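Local coordinates for Aac(6')-Ih protein (Acinetobacter baumannii, PDB 4E8O) that probably transfers the acetyl group of acetyl coenzyme A to the 6'-amino group of aminoglycoside antibiotics, a reaction that underlies resistance to these drugs, at residues L32-A37 with Q73-M78; L64-Y69 with T115-Q120; E86-T91 with V96-G101; G101-V104 with Y108-S111; S135-A138 with S144-M147. All blocks are in the same frame, centred on the assembly; numbering follows the deposited sequence.

Interaction 1 (L32-A37 with Q73-M78); sequences LSDWLA and QQAIAM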
loop_
_atom_site.group_PDB
_atom_site.type_symbol
_atom_site.label_atom_id
_atom_site.label_comp_id
_atom_site.label_asym_id
_atom_site.label_seq_id
_atom_site.Cartn_x
_atom_site.Cartn_y
_atom_site.Cartn_z
ATOM N N LEU B 32 26.077 10.146 4.343
ATOM C CA LEU B 32 25.602 9.016 3.544
ATOM C C LEU B 32 26.231 7.681 3.956
ATOM O O LEU B 32 25.566 6.640 3.940
ATOM C CB LEU B 32 25.838 9.283 2.055
ATOM C CG LEU B 32 24.982 10.387 1.431
ATOM C CD1 LEU B 32 25.521 10.793 0.071
ATOM C CD2 LEU B 32 23.534 9.946 1.313
ATOM N N SER B 33 27.506 7.716 4.329
ATOM C CA SER B 33 28.218 6.514 4.761
ATOM C C SER B 33 27.658 5.939 6.066
ATOM O O SER B 33 27.453 4.726 6.178
ATOM C CB SER B 33 29.712 6.803 4.903
ATOM O OG SER B 33 30.387 5.697 5.465
ATOM N N ASP B 34 27.403 6.803 7.048
ATOM C CA ASP B 34 26.786 6.361 8.300
ATOM C C ASP B 34 25.394 5.787 8.052
ATOM O O ASP B 34 24.975 4.835 8.716
ATOM C CB ASP B 34 26.681 7.519 9.293
ATOM C CG ASP B 34 28.030 8.009 9.769
ATOM O OD1 ASP B 34 28.986 7.200 9.827
ATOM O OD2 ASP B 34 28.129 9.211 10.095
ATOM N N TRP B 35 24.679 6.386 7.103
ATOM C CA TRP B 35 23.331 5.960 6.744
ATOM C C TRP B 35 23.381 4.609 6.047
ATOM O O TRP B 35 22.589 3.716 6.353
ATOM C CB TRP B 35 22.681 7.007 5.831
ATOM C CG TRP B 35 21.235 6.739 5.484
ATOM C CD1 TRP B 35 20.410 5.802 6.041
ATOM C CD2 TRP B 35 20.453 7.423 4.494
ATOM N NE1 TRP B 35 19.167 5.862 5.456
ATOM C CE2 TRP B 35 19.167 6.849 4.506
ATOM C CE3 TRP B 35 20.717 8.468 3.604
ATOM C CZ2 TRP B 35 18.147 7.284 3.656
ATOM C CZ3 TRP B 35 19.707 8.899 2.765
ATOM C CH2 TRP B 35 18.437 8.308 2.795
ATOM N N LEU B 36 24.325 4.462 5.119
ATOM C CA LEU B 36 24.494 3.222 4.358
ATOM C C LEU B 36 24.851 2.045 5.258
ATOM O O LEU B 36 24.292 0.955 5.116
ATOM C CB LEU B 36 25.576 3.404 3.287
ATOM C CG LEU B 36 25.956 2.170 2.464
ATOM C CD1 LEU B 36 24.777 1.720 1.637
ATOM C CD2 LEU B 36 27.156 2.439 1.569
ATOM N N ALA B 37 25.783 2.273 6.179
ATOM C CA ALA B 37 26.255 1.232 7.086
ATOM C C ALA B 37 25.133 0.595 7.909
ATOM O O ALA B 37 25.147 -0.612 8.146
ATOM C CB ALA B 37 27.344 1.784 7.999
ATOM N N GLN B 73 30.181 10.339 18.036
ATOM C CA GLN B 73 29.725 10.402 16.649
ATOM C C GLN B 73 29.529 9.031 16.017
ATOM O O GLN B 73 29.776 8.859 14.823
ATOM C CB GLN B 73 30.676 11.235 15.779
ATOM C CG GLN B 73 30.488 12.740 15.865
ATOM C CD GLN B 73 31.195 13.467 14.731
ATOM O OE1 GLN B 73 31.932 12.857 13.953
ATOM N NE2 GLN B 73 30.967 14.771 14.627
ATOM N N GLN B 74 29.094 8.055 16.808
ATOM C CA GLN B 74 28.734 6.756 16.251
ATOM C C GLN B 74 27.254 6.735 15.884
ATOM O O GLN B 74 26.396 7.012 16.724
ATOM C CB GLN B 74 29.040 5.618 17.229
ATOM C CG GLN B 74 30.508 5.470 17.593
ATOM C CD GLN B 74 31.411 5.330 16.382
ATOM O OE1 GLN B 74 32.304 6.149 16.163
ATOM N NE2 GLN B 74 31.187 4.285 15.595
ATOM N N ALA B 75 26.954 6.418 14.627
ATOM C CA ALA B 75 25.568 6.268 14.204
ATOM C C ALA B 75 25.058 4.916 14.684
ATOM O O ALA B 75 25.568 3.872 14.266
ATOM C CB ALA B 75 25.453 6.376 12.696
ATOM N N ILE B 76 24.058 4.936 15.564
ATOM C CA ILE B 76 23.582 3.707 16.196
ATOM C C ILE B 76 22.139 3.346 15.846
ATOM O O ILE B 76 21.663 2.271 16.216
ATOM C CB ILE B 76 23.787 3.725 17.743
ATOM C CG1 ILE B 76 23.183 4.983 18.382
ATOM C CG2 ILE B 76 25.264 3.619 18.086
ATOM C CD1 ILE B 76 21.698 4.877 18.718
ATOM N N ALA B 77 21.449 4.241 15.142
ATOM C CA ALA B 77 20.064 4.004 14.736
ATOM C C ALA B 77 19.665 4.861 13.539
ATOM O O ALA B 77 20.224 5.939 13.328
ATOM C CB ALA B 77 19.114 4.255 15.899
ATOM N N MET B 78 18.693 4.381 12.766
ATOM C CA MET B 78 18.166 5.123 11.621
ATOM C C MET B 78 16.671 4.888 11.474
ATOM O O MET B 78 16.156 3.857 11.908
ATOM C CB MET B 78 18.858 4.695 10.325
ATOM C CG MET B 78 18.768 3.203 10.047
ATOM S SD MET B 78 18.804 2.788 8.287
ATOM C CE MET B 78 17.069 2.949 7.876
#
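Asp34 on helix 32-42 comes closest to Ala75 at the start of strand 75-84, their CA atoms 6.0 Å apart, and the next residue, Trp35, faces Met78, with CA atoms 7.2 Å apart. This is helix-on-sheet packing of the GNAT fold, in which the first long helix of the chain covers one face of the central sheet. The two pairs differ in character. Asp34 meets Ala75 through aliphatic carbon alone, CB to CB at 3.8 Å, while its carboxylate turns elsewhere and OD2 is hydrogen-bonded to Tyr69 OH on the neighbouring strand 63-69. Trp35 and Met78 form a Met-aromatic contact. The sulfur approaches the indole at its edge, close to the ring plane: Met78 SD lies 5.0 Å from the centroid of the Trp35 five-membered ring, 90° off the ring normal, and the two side chains run roughly perpendicular to one another. Met78 reaches this edge with CG in the crowded position between its backbone N and carbonyl carbon (chi1 56°), and Leu38 and Leu42 of the same helix also pack on it. Trp35 also touches Met54 of helix 47-57 and Gln65. Its NE1 donates to Glu80 OE2, which helps set the rotation of the indole and leaves CD1 turned to Met78 SD at 4.1 Å.

Interaction 2 (L64-Y69 with T115-Q120); sequences LQLLAY and TGLVQQ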
loop_
_atom_site.group_PDB
_atom_site.type_symbol
_atom_site.label_atom_id
_atom_site.label_comp_id
_atom_site.label_asym_id
_atom_site.label_seq_id
_atom_site.Cartn_x
_atom_site.Cartn_y
_atom_site.Cartn_z
ATOM N N LEU B 64 11.259 11.471 4.994
ATOM C CA LEU B 64 12.062 11.839 6.154
ATOM C C LEU B 64 13.024 10.705 6.473
ATOM O O LEU B 64 12.628 9.533 6.508
ATOM C CB LEU B 64 11.177 12.131 7.374
ATOM C CG LEU B 64 11.913 12.726 8.582
ATOM C CD1 LEU B 64 12.284 14.182 8.331
ATOM C CD2 LEU B 64 11.103 12.602 9.865
ATOM N N GLN B 65 14.287 11.048 6.694
ATOM C CA GLN B 65 15.277 10.050 7.075
ATOM C C GLN B 65 16.138 10.593 8.205
ATOM O O GLN B 65 16.674 11.703 8.115
ATOM C CB GLN B 65 16.128 9.638 5.866
ATOM C CG GLN B 65 16.559 10.794 4.967
ATOM C CD GLN B 65 15.525 11.144 3.912
ATOM O OE1 GLN B 65 14.832 10.270 3.385
ATOM N NE2 GLN B 65 15.417 12.431 3.596
ATOM N N LEU B 66 16.256 9.822 9.282
ATOM C CA LEU B 66 16.955 10.302 10.470
ATOM C C LEU B 66 18.076 9.355 10.888
ATOM O O LEU B 66 18.048 8.165 10.564
ATOM C CB LEU B 66 15.971 10.477 11.632
ATOM C CG LEU B 66 14.675 11.242 11.365
ATOM C CD1 LEU B 66 13.785 11.225 12.591
ATOM C CD2 LEU B 66 14.956 12.675 10.961
ATOM N N LEU B 67 19.065 9.904 11.591
ATOM C CA LEU B 67 20.097 9.114 12.250
ATOM C C LEU B 67 20.167 9.528 13.714
ATOM O O LEU B 67 19.925 10.691 14.052
ATOM C CB LEU B 67 21.464 9.338 11.592
ATOM C CG LEU B 67 21.811 8.537 10.337
ATOM C CD1 LEU B 67 22.971 9.171 9.586
ATOM C CD2 LEU B 67 22.145 7.104 10.697
ATOM N N ALA B 68 20.479 8.574 14.583
ATOM C CA ALA B 68 20.766 8.882 15.978
ATOM C C ALA B 68 22.250 8.645 16.230
ATOM O O ALA B 68 22.778 7.586 15.884
ATOM C CB ALA B 68 19.920 8.026 16.906
ATOM N N TYR B 69 22.920 9.633 16.816
ATOM C CA TYR B 69 24.353 9.538 17.072
ATOM C C TYR B 69 24.656 9.516 18.567
ATOM O O TYR B 69 23.844 9.956 19.385
ATOM C CB TYR B 69 25.093 10.716 16.430
ATOM C CG TYR B 69 25.249 10.640 14.924
ATOM C CD1 TYR B 69 26.410 10.137 14.351
ATOM C CD2 TYR B 69 24.248 11.096 14.079
ATOM C CE1 TYR B 69 26.564 10.081 12.981
ATOM C CE2 TYR B 69 24.393 11.044 12.707
ATOM C CZ TYR B 69 25.552 10.533 12.167
ATOM O OH TYR B 69 25.702 10.477 10.802
ATOM N N THR B 115 11.732 5.167 20.312
ATOM C CA THR B 115 10.589 6.000 20.678
ATOM C C THR B 115 10.827 7.444 20.241
ATOM O O THR B 115 9.937 8.086 19.677
ATOM C CB THR B 115 10.332 5.958 22.196
ATOM O OG1 THR B 115 9.913 4.639 22.570
ATOM C CG2 THR B 115 9.252 6.956 22.592
ATOM N N GLY B 116 12.035 7.940 20.493
ATOM C CA GLY B 116 12.408 9.289 20.105
ATOM C C GLY B 116 12.386 9.500 18.602
ATOM O O GLY B 116 12.011 10.574 18.127
ATOM N N LEU B 117 12.800 8.487 17.849
ATOM C CA LEU B 117 12.803 8.581 16.393
ATOM C C LEU B 117 11.374 8.661 15.858
ATOM O O LEU B 117 11.063 9.500 15.009
ATOM C CB LEU B 117 13.546 7.390 15.779
ATOM C CG LEU B 117 15.072 7.381 15.908
ATOM C CD1 LEU B 117 15.621 5.981 15.683
ATOM C CD2 LEU B 117 15.695 8.347 14.921
ATOM N N VAL B 118 10.510 7.788 16.368
ATOM C CA VAL B 118 9.096 7.775 16.004
ATOM C C VAL B 118 8.443 9.124 16.297
ATOM O O VAL B 118 7.698 9.651 15.467
ATOM C CB VAL B 118 8.350 6.653 16.752
ATOM C CG1 VAL B 118 6.838 6.852 16.687
ATOM C CG2 VAL B 118 8.743 5.295 16.191
ATOM N N GLN B 119 8.747 9.687 17.466
ATOM C CA GLN B 119 8.190 10.974 17.874
ATOM C C GLN B 119 8.573 12.109 16.929
ATOM O O GLN B 119 7.819 13.067 16.775
ATOM C CB GLN B 119 8.618 11.321 19.308
ATOM C CG GLN B 119 7.931 10.486 20.377
ATOM C CD GLN B 119 8.264 10.932 21.788
ATOM O OE1 GLN B 119 8.276 10.124 22.717
ATOM N NE2 GLN B 119 8.522 12.228 21.960
ATOM N N GLN B 120 9.742 12.004 16.305
ATOM C CA GLN B 120 10.185 13.021 15.355
ATOM C C GLN B 120 9.385 12.957 14.058
ATOM O O GLN B 120 9.150 13.983 13.423
ATOM C CB GLN B 120 11.683 12.889 15.068
ATOM C CG GLN B 120 12.574 13.300 16.239
ATOM C CD GLN B 120 12.405 14.762 16.626
ATOM O OE1 GLN B 120 12.409 15.650 15.770
ATOM N NE2 GLN B 120 12.247 15.015 17.921
#
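Leu66 of the strand is met at two points by the helix: Leu117 CD2 touches its CB at 3.9 Å, and Gln120 CB approaches its CD1 at 3.7 Å. The leucine thus meets one helix residue at its base and another at its end, and the residues it meets are three apart, about one helical turn. Leu66 CD1 also comes within 4.0 Å of Leu117 O, so it touches the helix backbone as well. Leu64 makes a looser contact, with CD2 4.3 Å from Gln120 O. The Gln120 side chain touches through CB, because the chain bends at chi2 (-62°) and carries the amide away from the strand. Leu117 has CG opposite its own carbonyl carbon (chi1 -73°), a setting that swings the isobutyl group in toward the sheet although its CA-CB bond does not aim at the strand. In the next shell Ile24 of strand 23-26 touches both Leu66 and Leu117, while Ala77 and Leu79 of strand 75-84 pack on Leu117. The strand and helix segments run nearly antiparallel, 151° between their directions, with axes 9.8 Å apart at closest. Leu67 points the other way, to Leu38 of helix 32-42, so strand 63-69 lies sandwiched: helix 113-127, which in GNAT enzymes follows the cofactor-binding loop, covers one face of the sheet and helix 32-42 the other.

Interaction 3 (E86-T91 with V96-G101); sequences EYVNGT and VAFLEG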
loop_
_atom_site.group_PDB
_atom_site.type_symbol
_atom_site.label_atom_id
_atom_site.label_comp_id
_atom_site.label_asym_id
_atom_site.label_seq_id
_atom_site.Cartn_x
_atom_site.Cartn_y
_atom_site.Cartn_z
ATOM N N GLU B 86 -1.897 7.742 -1.407
ATOM C CA GLU B 86 -2.736 6.651 -1.880
ATOM C C GLU B 86 -3.143 5.786 -0.691
ATOM O O GLU B 86 -2.466 5.792 0.342
ATOM C CB GLU B 86 -1.991 5.841 -2.944
ATOM C CG GLU B 86 -1.754 6.627 -4.234
ATOM C CD GLU B 86 -0.893 5.875 -5.222
ATOM O OE1 GLU B 86 -0.314 4.838 -4.832
ATOM O OE2 GLU B 86 -0.788 6.317 -6.387
ATOM N N TYR B 87 -4.245 5.052 -0.829
ATOM C CA TYR B 87 -4.807 4.302 0.299
ATOM C C TYR B 87 -3.841 3.314 0.953
ATOM O O TYR B 87 -3.337 2.397 0.297
ATOM C CB TYR B 87 -6.085 3.562 -0.105
ATOM C CG TYR B 87 -6.631 2.726 1.027
ATOM C CD1 TYR B 87 -7.247 3.327 2.117
ATOM C CD2 TYR B 87 -6.507 1.342 1.024
ATOM C CE1 TYR B 87 -7.737 2.574 3.165
ATOM C CE2 TYR B 87 -6.995 0.581 2.070
ATOM C CZ TYR B 87 -7.607 1.204 3.134
ATOM O OH TYR B 87 -8.095 0.452 4.175
ATOM N N VAL B 88 -3.586 3.507 2.248
ATOM C CA VAL B 88 -2.809 2.541 3.024
ATOM C C VAL B 88 -3.752 1.691 3.868
ATOM O O VAL B 88 -4.592 2.230 4.598
ATOM C CB VAL B 88 -1.779 3.222 3.956
ATOM C CG1 VAL B 88 -1.066 2.180 4.800
ATOM C CG2 VAL B 88 -0.759 4.026 3.152
ATOM N N ASN B 89 -3.616 0.369 3.762
ATOM C CA ASN B 89 -4.451 -0.559 4.524
ATOM C C ASN B 89 -4.533 -0.235 6.020
ATOM O O ASN B 89 -3.522 0.076 6.657
ATOM C CB ASN B 89 -3.970 -2.002 4.324
ATOM C CG ASN B 89 -4.283 -2.536 2.936
ATOM O OD1 ASN B 89 -3.384 -2.867 2.163
ATOM N ND2 ASN B 89 -5.568 -2.630 2.617
ATOM N N GLY B 90 -5.745 -0.288 6.570
ATOM C CA GLY B 90 -5.944 -0.065 7.991
ATOM C C GLY B 90 -6.221 1.376 8.379
ATOM O O GLY B 90 -6.559 1.647 9.532
ATOM N N THR B 91 -6.079 2.296 7.426
ATOM C CA THR B 91 -6.260 3.725 7.689
ATOM C C THR B 91 -7.647 4.212 7.258
ATOM O O THR B 91 -8.336 3.536 6.492
ATOM C CB THR B 91 -5.152 4.563 6.999
ATOM O OG1 THR B 91 -5.220 4.388 5.576
ATOM C CG2 THR B 91 -3.779 4.129 7.484
ATOM N N VAL B 96 -1.442 9.970 5.000
ATOM C CA VAL B 96 -0.989 9.400 6.268
ATOM C C VAL B 96 0.534 9.310 6.264
ATOM O O VAL B 96 1.151 9.223 5.200
ATOM C CB VAL B 96 -1.557 7.974 6.502
ATOM C CG1 VAL B 96 -3.072 7.990 6.573
ATOM C CG2 VAL B 96 -1.085 7.017 5.406
ATOM N N ALA B 97 1.145 9.322 7.446
ATOM C CA ALA B 97 2.580 9.073 7.536
ATOM C C ALA B 97 2.775 7.570 7.438
ATOM O O ALA B 97 1.872 6.811 7.777
ATOM C CB ALA B 97 3.135 9.593 8.839
ATOM N N PHE B 98 3.936 7.127 6.967
ATOM C CA PHE B 98 4.182 5.692 6.871
ATOM C C PHE B 98 5.619 5.367 7.244
ATOM O O PHE B 98 6.548 6.013 6.753
ATOM C CB PHE B 98 3.847 5.179 5.464
ATOM C CG PHE B 98 3.916 3.677 5.326
ATOM C CD1 PHE B 98 2.782 2.895 5.500
ATOM C CD2 PHE B 98 5.109 3.053 4.999
ATOM C CE1 PHE B 98 2.842 1.515 5.366
ATOM C CE2 PHE B 98 5.180 1.674 4.861
ATOM C CZ PHE B 98 4.044 0.904 5.045
ATOM N N LEU B 99 5.795 4.376 8.118
ATOM C CA LEU B 99 7.126 3.964 8.558
ATOM C C LEU B 99 7.738 3.023 7.533
ATOM O O LEU B 99 7.272 1.893 7.360
ATOM C CB LEU B 99 7.058 3.270 9.925
ATOM C CG LEU B 99 8.413 2.968 10.563
ATOM C CD1 LEU B 99 9.132 4.266 10.847
ATOM C CD2 LEU B 99 8.271 2.145 11.838
ATOM N N GLU B 100 8.775 3.489 6.844
ATOM C CA GLU B 100 9.401 2.685 5.810
ATOM C C GLU B 100 10.428 1.747 6.417
ATOM O O GLU B 100 10.578 0.612 5.967
ATOM C CB GLU B 100 10.055 3.578 4.757
ATOM C CG GLU B 100 9.102 4.573 4.106
ATOM C CD GLU B 100 8.271 3.959 3.003
ATOM O OE1 GLU B 100 8.505 2.783 2.661
ATOM O OE2 GLU B 100 7.382 4.656 2.465
ATOM N N GLY B 101 11.131 2.217 7.443
ATOM C CA GLY B 101 12.148 1.403 8.073
ATOM C C GLY B 101 12.693 2.026 9.336
ATOM O O GLY B 101 12.857 3.245 9.425
#
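Val88 and Val96 carry the apolar part of this contact, with CG2 of one 3.8 Å from CG2 of the other, the two side chains meeting at a slant. Val88 turns its other branch to Phe98: CG1, anti to the backbone N (chi1 176°), rests 4.0 Å from both CD1 and CE1 of the ring. Beside them Thr91 and Val96 meet tip to tip, Thr91 CG2 to Val96 CG1 at 4.0 Å. Among polar interactions, the backbone bond from Thr91 N to Val88 O (3.2 Å) closes a type II turn, with Gly90 at the position of positive phi (91°). Arg84 forms a cation-pi contact with Phe98, and the loop also borders the second subunit, where Lys163 NZ of that subunit binds Gly90 O and Tyr161 of that subunit packs on Val88. Within the chain, then, the loop leading into strand 96-104 is fastened by buried methyl and aromatic contacts, while a backbone carbonyl of the turn, Gly90 O, is bound by the second subunit.

Interaction 4 (G101-V104 with Y108-S111); sequences GIFV and YRRS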
loop_
_atom_site.group_PDB
_atom_site.type_symbol
_atom_site.label_atom_id
_atom_site.label_comp_id
_atom_site.label_asym_id
_atom_site.label_seq_id
_atom_site.Cartn_x
_atom_site.Cartn_y
_atom_site.Cartn_z
ATOM N N GLY B 101 11.131 2.217 7.443
ATOM C CA GLY B 101 12.148 1.403 8.073
ATOM C C GLY B 101 12.693 2.026 9.336
ATOM O O GLY B 101 12.857 3.245 9.425
ATOM N N ILE B 102 12.972 1.179 10.317
ATOM C CA ILE B 102 13.626 1.626 11.531
ATOM C C ILE B 102 14.633 0.560 11.938
ATOM O O ILE B 102 14.373 -0.639 11.799
ATOM C CB ILE B 102 12.601 1.898 12.653
ATOM C CG1 ILE B 102 13.294 2.468 13.895
ATOM C CG2 ILE B 102 11.786 0.643 12.959
ATOM C CD1 ILE B 102 12.341 2.826 15.018
ATOM N N PHE B 103 15.797 0.991 12.405
ATOM C CA PHE B 103 16.802 0.049 12.862
ATOM C C PHE B 103 17.618 0.653 13.984
ATOM O O PHE B 103 18.170 1.739 13.837
ATOM C CB PHE B 103 17.735 -0.358 11.722
ATOM C CG PHE B 103 18.925 -1.146 12.179
ATOM C CD1 PHE B 103 18.805 -2.495 12.477
ATOM C CD2 PHE B 103 20.160 -0.536 12.327
ATOM C CE1 PHE B 103 19.900 -3.224 12.910
ATOM C CE2 PHE B 103 21.255 -1.253 12.757
ATOM C CZ PHE B 103 21.128 -2.603 13.048
ATOM N N VAL B 104 17.685 -0.057 15.103
ATOM C CA VAL B 104 18.523 0.337 16.223
ATOM C C VAL B 104 19.476 -0.812 16.516
ATOM O O VAL B 104 19.063 -1.974 16.515
ATOM C CB VAL B 104 17.680 0.622 17.481
ATOM C CG1 VAL B 104 18.564 1.120 18.613
ATOM C CG2 VAL B 104 16.586 1.636 17.175
ATOM N N TYR B 108 21.427 -0.705 22.006
ATOM C CA TYR B 108 20.788 0.599 22.202
ATOM C C TYR B 108 19.251 0.571 22.231
ATOM O O TYR B 108 18.614 1.623 22.290
ATOM C CB TYR B 108 21.283 1.589 21.135
ATOM C CG TYR B 108 22.746 1.950 21.278
ATOM C CD1 TYR B 108 23.134 3.085 21.976
ATOM C CD2 TYR B 108 23.735 1.151 20.727
ATOM C CE1 TYR B 108 24.466 3.415 22.115
ATOM C CE2 TYR B 108 25.072 1.471 20.866
ATOM C CZ TYR B 108 25.428 2.604 21.558
ATOM O OH TYR B 108 26.759 2.930 21.697
ATOM N N ARG B 109 18.663 -0.624 22.204
ATOM C CA ARG B 109 17.205 -0.771 22.213
ATOM C C ARG B 109 16.562 -0.394 23.558
ATOM O O ARG B 109 15.457 0.150 23.597
ATOM C CB ARG B 109 16.818 -2.202 21.819
ATOM C CG ARG B 109 17.511 -2.699 20.549
ATOM C CD ARG B 109 16.511 -3.129 19.499
ATOM N NE ARG B 109 17.111 -3.254 18.169
ATOM C CZ ARG B 109 17.537 -4.400 17.647
ATOM N NH1 ARG B 109 17.434 -5.523 18.345
ATOM N NH2 ARG B 109 18.067 -4.426 16.433
ATOM N N ARG B 110 17.261 -0.675 24.654
ATOM C CA ARG B 110 16.740 -0.397 25.992
ATOM C C ARG B 110 16.791 1.092 26.324
ATOM O O ARG B 110 16.343 1.513 27.391
ATOM C CB ARG B 110 17.522 -1.190 27.040
ATOM C CG ARG B 110 18.976 -0.764 27.190
ATOM C CD ARG B 110 19.837 -1.947 27.578
ATOM N NE ARG B 110 21.218 -1.580 27.883
ATOM C CZ ARG B 110 21.683 -1.383 29.114
ATOM N NH1 ARG B 110 20.875 -1.511 30.158
ATOM N NH2 ARG B 110 22.955 -1.057 29.300
ATOM N N SER B 111 17.336 1.883 25.403
ATOM C CA SER B 111 17.478 3.321 25.604
ATOM C C SER B 111 16.235 4.070 25.139
ATOM O O SER B 111 16.041 5.238 25.479
ATOM C CB SER B 111 18.704 3.847 24.860
ATOM O OG SER B 111 18.575 3.651 23.463
#
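The carbonyl oxygen of Val104 is gripped twice by the guanidinium of Arg109, with NH2 at 2.6 Å and NE at 2.9 Å from Val104 O. Both bonds are weak, since the N-H groups point past the oxygen at 125° and 121°: two donors share one acceptor, which sits at the guanidinium edge, near its plane. The bend of the arginine at chi2 folds its chain back over the strand end, and Val104 CB lies 4.0 Å from Arg109 NE. Phe103 borders the same edge, its CE1 4.1 Å from Arg109 NH2, with ring and guanidinium planes 78° apart. The apolar half of the contact belongs to Val104 CG1, which packs on Tyr108 CB and on Tyr108 O, each at 3.7 Å. Ala77 of strand 75-84, together with Ile113 and Ala114 of helix 113-127, also packs on Val104. Tyr108 leans its ring on Ile76. The segment 108-111 links the strand to that helix, and from Arg109 to Ala114 the sequence fits the R-x-x-G-x-A signature of GNAT enzymes. In that family this loop, with its backbone amides, cradles the pyrophosphate of acetyl coenzyme A, so the contact probably fixes one flank of the cofactor site to the sheet.

Interaction 5 (S135-A138 with S144-M147); sequences SDAA and SHAM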
loop_
_atom_site.group_PDB
_atom_site.type_symbol
_atom_site.label_atom_id
_atom_site.label_comp_id
_atom_site.label_asym_id
_atom_site.label_seq_id
_atom_site.Cartn_x
_atom_site.Cartn_y
_atom_site.Cartn_z
ATOM N N SER B 135 2.290 1.593 9.354
ATOM C CA SER B 135 3.508 0.836 9.097
ATOM C C SER B 135 3.071 -0.565 8.715
ATOM O O SER B 135 1.871 -0.866 8.732
ATOM C CB SER B 135 4.387 0.801 10.346
ATOM O OG SER B 135 5.621 0.137 10.110
ATOM N N ASP B 136 4.022 -1.418 8.352
ATOM C CA ASP B 136 3.693 -2.815 8.092
ATOM C C ASP B 136 4.893 -3.705 8.381
ATOM O O ASP B 136 5.998 -3.210 8.616
ATOM C CB ASP B 136 3.171 -3.018 6.659
ATOM C CG ASP B 136 4.237 -2.788 5.599
ATOM O OD1 ASP B 136 5.361 -2.359 5.935
ATOM O OD2 ASP B 136 3.946 -3.028 4.411
ATOM N N ALA B 137 4.670 -5.013 8.373
ATOM C CA ALA B 137 5.727 -5.968 8.658
ATOM C C ALA B 137 5.359 -7.285 8.017
ATOM O O ALA B 137 4.174 -7.596 7.882
ATOM C CB ALA B 137 5.877 -6.149 10.142
ATOM N N ALA B 138 6.364 -8.065 7.633
ATOM C CA ALA B 138 6.117 -9.402 7.108
ATOM C C ALA B 138 5.312 -10.196 8.130
ATOM O O ALA B 138 5.507 -10.028 9.337
ATOM C CB ALA B 138 7.427 -10.105 6.800
ATOM N N SER B 144 9.097 -8.038 14.838
ATOM C CA SER B 144 8.704 -6.736 14.318
ATOM C C SER B 144 7.318 -6.371 14.829
ATOM O O SER B 144 7.028 -5.199 15.065
ATOM C CB SER B 144 8.714 -6.751 12.791
ATOM O OG SER B 144 8.081 -5.597 12.263
ATOM N N HIS B 145 6.459 -7.376 14.991
ATOM C CA HIS B 145 5.110 -7.146 15.510
ATOM C C HIS B 145 5.207 -6.691 16.963
ATOM O O HIS B 145 4.498 -5.781 17.384
ATOM C CB HIS B 145 4.251 -8.418 15.425
ATOM C CG HIS B 145 4.128 -8.981 14.044
ATOM N ND1 HIS B 145 3.533 -10.199 13.787
ATOM C CD2 HIS B 145 4.520 -8.497 12.840
ATOM C CE1 HIS B 145 3.566 -10.441 12.492
ATOM N NE2 HIS B 145 4.161 -9.423 11.893
ATOM N N ALA B 146 6.087 -7.334 17.725
ATOM C CA ALA B 146 6.303 -6.951 19.117
ATOM C C ALA B 146 6.925 -5.557 19.211
ATOM O O ALA B 146 6.563 -4.766 20.084
ATOM C CB ALA B 146 7.161 -7.983 19.834
ATOM N N MET B 147 7.860 -5.262 18.312
ATOM C CA MET B 147 8.477 -3.937 18.252
ATOM C C MET B 147 7.463 -2.839 17.929
ATOM O O MET B 147 7.471 -1.778 18.557
ATOM C CB MET B 147 9.609 -3.907 17.218
ATOM C CG MET B 147 10.214 -2.525 17.027
ATOM S SD MET B 147 11.224 -2.350 15.537
ATOM C CE MET B 147 10.028 -2.703 14.253
#
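In the strand-loop-helix unit of the GNAT fold formed by strand 132-138 and helix 142-150, Ala137 and Ala138 meet Ser144 and His145 in the first turn of the helix. Ala137 CB is the methyl on which both helix residues converge. Ser144 OG, anti to its own backbone N (chi1 168°), comes down on this methyl at 3.1 Å, a tight approach, and His145 offers a ring edge to it: Ala137 CB lies in the imidazole plane, 3.8 Å from His145 CD2. Both helix residues thus close on one small side chain, which lets the helix ride near the strand, with the CA atoms of Ala137 and Ser144 6.4 Å apart. The same strand also pairs antiparallel with a strand of the second subunit, through Ser135, Asp136 and Ala137, so the sheet continues across the dimer. Phe162 of that subunit packs on Ala137, and Val160 of that subunit on His145. Within the chain His148, one turn further along the helix, hydrogen-bonds Ser135 OG through NE2 and Ser144 O through ND1. The polar tie across the contact is moderately bent: His145 NE2 donates to Ala138 O at 3.0 Å with an N-H...O angle of 144°, the nitrogen standing 28° out of the carbonyl plane.

All five contacts are built on one mixed sheet, with strand order 23-26, 63-69, 75-84, 96-104, 132-138. Interactions 1 and 2 alternate along the chain, their centres 12 Å apart, and pack helices on opposite faces of neighbouring strands. Interactions 3 and 4 share strand 96-104 and its Gly101 but lie at its two ends, about 21 Å between centres; both are nested in the loop that interaction 2 closes. Interaction 5 comes last, on the adjoining strand of the sheet, its centre about 13 Å from those of interactions 3 and 4. Interactions 3 and 5 touch the second subunit, whereas interaction 4 marks the probable cofactor loop, so strand 96-104 spans from dimer interface to cofactor side.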